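PDB 2QWU: intracellular growth locus, subunit C from Francisella tularensis subsp. tularensis, which probably takes part in host-cell invasion and intracellular growth as a product of the Francisella pathogenicity island. Local coordinates for residues A[132-143]-A[190-198]. The protein carries 2 engineered substitutions. Sequence-based numbering, arbitrary orientation.
Sequences KTDEAWGIMIDL and LPVCCAAST
Lys132 spends its ammonium group on the main-chain carbonyls of Cys193 and Cys194, a worked example of one buried cation gathering several backbone oxygens. Its CG lies beside the backbone N (chi1 -50°), and a bend at the next bond sends the otherwise extended chain across residues 193-197. Lys132 NZ gives a bond of 2.7 Å to Cys194 O in the carbonyl plane, a weak one to Cys193 O, and a third to Ile139 O in its own segment; a salt bridge to Glu130 probably offsets the charge. Lys132 CD passes 3.4 Å from Ala195 O. That oxygen also receives the nearly straight bond from Thr133 N, tilted from the carbonyl plane. Lys132 opens a type I turn to Glu135, at the tip of the hairpin of strands 130-131 and 137-138. From this turn Asp134 reaches Ser197 with both oxygens: OD1 takes Ser197 N from above the carboxylate plane, while OD2 uses its syn lone pair for Ser197 OG at 2.5 Å. Two grips on one residue limit rotation of the carboxylate, and a water links OD2 to Thr198 OG1. Ile141 and Val192 form a single beta bridge, with Asp142 N bonded to Pro191 O and Cys193 N to Met140 O, so the chain leaving the hairpin passes antiparallel to strand 189-193. Ile139 sets CG1 between its backbone N and carbonyl carbon (chi1 64°), laying it 3.7 Å from Cys193 CB and carrying CD1 over the Pro191 carbonyl. Asp142 CB rests against Pro191 CB at 3.8 Å, its carboxylate turned to Ser144, whereas the Ile141 and Leu190 side chains cross at a slant, CG2 touching CD1.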
loop_
_atom_site.group_PDB
_atom_site.type_symbol
_atom_site.label_atom_id
_atom_site.label_comp_id
_atom_site.label_asym_id
_atom_site.label_seq_id
_atom_site.Cartn_x
_atom_site.Cartn_y
_atom_site.Cartn_z
ATOM N N LYS A 132 -3.390 -17.907 6.037
ATOM C CA LYS A 132 -4.070 -17.988 7.314
ATOM C C LYS A 132 -3.897 -19.278 8.099
ATOM O O LYS A 132 -3.398 -20.275 7.577
ATOM C CB LYS A 132 -5.555 -17.667 7.093
ATOM C CG LYS A 132 -5.806 -16.382 6.306
ATOM C CD LYS A 132 -5.357 -15.126 7.102
ATOM C CE LYS A 132 -5.736 -13.857 6.340
ATOM N NZ LYS A 132 -5.669 -12.673 7.254
ATOM N N THR A 133 -4.314 -19.232 9.377
ATOM C CA THR A 133 -4.118 -20.393 10.245
ATOM C C THR A 133 -4.931 -21.595 9.845
ATOM O O THR A 133 -4.632 -22.700 10.289
ATOM C CB THR A 133 -4.374 -20.038 11.747
ATOM O OG1 THR A 133 -5.687 -19.484 11.926
ATOM C CG2 THR A 133 -3.278 -18.977 12.216
ATOM N N ASP A 134 -5.982 -21.375 9.053
ATOM C CA ASP A 134 -6.786 -22.482 8.592
ATOM C C ASP A 134 -6.383 -23.007 7.200
ATOM O O ASP A 134 -7.174 -23.663 6.497
ATOM C CB ASP A 134 -8.285 -22.123 8.681
ATOM C CG ASP A 134 -8.683 -20.934 7.794
ATOM O OD1 ASP A 134 -7.798 -20.140 7.377
ATOM O OD2 ASP A 134 -9.907 -20.786 7.550
ATOM N N GLU A 135 -5.145 -22.703 6.813
ATOM C CA GLU A 135 -4.531 -23.182 5.576
ATOM C C GLU A 135 -5.197 -22.761 4.278
ATOM O O GLU A 135 -5.416 -23.561 3.353
ATOM C CB GLU A 135 -4.399 -24.719 5.628
ATOM C CG GLU A 135 -3.695 -25.183 6.895
ATOM C CD GLU A 135 -3.193 -26.613 6.815
ATOM O OE1 GLU A 135 -3.949 -27.496 6.328
ATOM O OE2 GLU A 135 -2.036 -26.846 7.264
ATOM N N ALA A 136 -5.488 -21.479 4.208
ATOM C CA ALA A 136 -6.089 -20.875 3.028
ATOM C C ALA A 136 -5.554 -19.439 3.062
ATOM O O ALA A 136 -5.266 -18.907 4.136
ATOM C CB ALA A 136 -7.599 -20.861 3.158
ATOM N N TRP A 137 -5.407 -18.832 1.887
ATOM C CA TRP A 137 -4.978 -17.436 1.802
ATOM C C TRP A 137 -6.158 -16.482 2.024
ATOM O O TRP A 137 -7.312 -16.802 1.690
ATOM C CB TRP A 137 -4.418 -17.165 0.418
ATOM C CG TRP A 137 -3.108 -17.799 0.161
ATOM C CD1 TRP A 137 -2.881 -19.035 -0.381
ATOM C CD2 TRP A 137 -1.829 -17.229 0.449
ATOM N NE1 TRP A 137 -1.525 -19.279 -0.432
ATOM C CE2 TRP A 137 -0.858 -18.177 0.067
ATOM C CE3 TRP A 137 -1.403 -15.989 0.999
ATOM C CZ2 TRP A 137 0.531 -17.936 0.205
ATOM C CZ3 TRP A 137 -0.022 -15.745 1.144
ATOM C CH2 TRP A 137 0.935 -16.729 0.740
ATOM N N GLY A 138 -5.880 -15.290 2.547
ATOM C CA GLY A 138 -6.932 -14.306 2.762
ATOM C C GLY A 138 -6.296 -12.926 2.699
ATOM O O GLY A 138 -5.094 -12.839 2.533
ATOM N N ILE A 139 -7.093 -11.874 2.801
ATOM C CA ILE A 139 -6.505 -10.536 2.810
ATOM C C ILE A 139 -6.031 -10.202 4.215
ATOM O O ILE A 139 -6.337 -10.942 5.167
ATOM C CB ILE A 139 -7.551 -9.427 2.479
ATOM C CG1 ILE A 139 -8.664 -9.352 3.555
ATOM C CG2 ILE A 139 -8.150 -9.662 1.045
ATOM C CD1 ILE A 139 -9.629 -8.134 3.375
HETATM N N MSE A 140 -5.227 -9.145 4.303
HETATM C CA MSE A 140 -4.903 -8.547 5.613
HETATM C C MSE A 140 -5.832 -7.316 5.613
HETATM O O MSE A 140 -6.668 -7.176 6.466
HETATM C CB MSE A 140 -3.436 -8.141 5.734
HETATM C CG MSE A 140 -2.561 -9.425 5.986
HETATM SE SE MSE A 140 -0.708 -9.095 6.089
HETATM C CE MSE A 140 -0.398 -8.412 4.421
ATOM N N ILE A 141 -5.692 -6.454 4.605
ATOM C CA ILE A 141 -6.553 -5.271 4.458
ATOM C C ILE A 141 -6.883 -5.134 2.944
ATOM O O ILE A 141 -5.994 -5.241 2.101
ATOM C CB ILE A 141 -5.829 -3.972 4.788
ATOM C CG1 ILE A 141 -5.257 -4.001 6.185
ATOM C CG2 ILE A 141 -6.818 -2.819 4.602
ATOM C CD1 ILE A 141 -4.547 -2.666 6.532
ATOM N N ASP A 142 -8.139 -4.837 2.623
ATOM C CA ASP A 142 -8.519 -4.595 1.208
ATOM C C ASP A 142 -8.388 -3.081 0.957
ATOM O O ASP A 142 -9.220 -2.274 1.394
ATOM C CB ASP A 142 -9.986 -5.057 0.942
ATOM C CG ASP A 142 -10.359 -5.000 -0.524
ATOM O OD1 ASP A 142 -9.611 -4.355 -1.289
ATOM O OD2 ASP A 142 -11.407 -5.600 -0.931
ATOM N N LEU A 143 -7.327 -2.691 0.262
ATOM C CA LEU A 143 -7.059 -1.280 0.011
ATOM C C LEU A 143 -7.662 -0.805 -1.325
ATOM O O LEU A 143 -7.444 0.317 -1.729
ATOM C CB LEU A 143 -5.527 -1.065 -0.059
ATOM C CG LEU A 143 -4.839 -1.341 1.291
ATOM C CD1 LEU A 143 -3.301 -1.245 1.087
ATOM C CD2 LEU A 143 -5.335 -0.366 2.366
ATOM N N LEU A 190 -12.529 -0.066 6.313
ATOM C CA LEU A 190 -11.780 -0.887 5.388
ATOM C C LEU A 190 -12.033 -2.360 5.719
ATOM O O LEU A 190 -12.054 -2.740 6.887
ATOM C CB LEU A 190 -10.260 -0.648 5.576
ATOM C CG LEU A 190 -9.680 0.658 4.985
ATOM C CD1 LEU A 190 -8.284 0.888 5.504
ATOM C CD2 LEU A 190 -9.700 0.593 3.463
ATOM N N PRO A 191 -12.161 -3.223 4.697
ATOM C CA PRO A 191 -12.359 -4.657 4.971
ATOM C C PRO A 191 -10.988 -5.222 5.459
ATOM O O PRO A 191 -9.920 -4.811 4.958
ATOM C CB PRO A 191 -12.709 -5.242 3.591
ATOM C CG PRO A 191 -13.254 -4.149 2.847
ATOM C CD PRO A 191 -12.402 -2.938 3.266
ATOM N N VAL A 192 -11.019 -6.101 6.464
ATOM C CA VAL A 192 -9.803 -6.731 6.991
ATOM C C VAL A 192 -10.070 -8.207 7.236
ATOM O O VAL A 192 -11.204 -8.670 7.136
ATOM C CB VAL A 192 -9.342 -6.074 8.334
ATOM C CG1 VAL A 192 -9.030 -4.614 8.078
ATOM C CG2 VAL A 192 -10.389 -6.289 9.434
ATOM N N CYS A 193 -9.018 -8.954 7.497
ATOM C CA CYS A 193 -9.187 -10.372 7.856
ATOM C C CYS A 193 -8.072 -10.651 8.821
ATOM O O CYS A 193 -6.906 -10.244 8.579
ATOM C CB CYS A 193 -9.042 -11.291 6.659
ATOM S SG CYS A 193 -9.533 -13.010 7.102
ATOM N N CYS A 194 -8.432 -11.364 9.889
ATOM C CA CYS A 194 -7.501 -11.645 10.971
ATOM C C CYS A 194 -6.824 -12.999 10.891
ATOM O O CYS A 194 -6.360 -13.347 9.796
ATOM C CB CYS A 194 -8.218 -11.396 12.310
ATOM S SG CYS A 194 -8.888 -9.670 12.377
ATOM N N ALA A 195 -6.778 -13.764 11.997
ATOM C CA ALA A 195 -6.018 -15.015 12.031
ATOM C C ALA A 195 -6.333 -16.063 10.969
ATOM O O ALA A 195 -5.443 -16.535 10.240
ATOM C CB ALA A 195 -6.148 -15.665 13.467
ATOM N N ALA A 196 -7.593 -16.436 10.937
ATOM C CA ALA A 196 -8.061 -17.448 10.025
ATOM C C ALA A 196 -8.803 -16.788 8.860
ATOM O O ALA A 196 -9.168 -15.601 8.953
ATOM C CB ALA A 196 -8.947 -18.408 10.815
ATOM N N SER A 197 -8.984 -17.526 7.762
ATOM C CA SER A 197 -9.673 -17.006 6.582
ATOM C C SER A 197 -11.138 -16.691 6.847
ATOM O O SER A 197 -11.739 -15.924 6.112
ATOM C CB SER A 197 -9.583 -17.984 5.390
ATOM O OG SER A 197 -10.363 -19.141 5.660
ATOM N N THR A 198 -11.701 -17.269 7.912
ATOM C CA THR A 198 -13.095 -17.016 8.273
ATOM C C THR A 198 -13.165 -15.853 9.320
ATOM O O THR A 198 -14.217 -15.597 9.919
ATOM C CB THR A 198 -13.676 -18.296 8.913
ATOM O OG1 THR A 198 -12.853 -18.666 10.028
ATOM C CG2 THR A 198 -13.672 -19.470 7.895
HETATM O O HOH W 1 -11.499 -21.133 9.882
#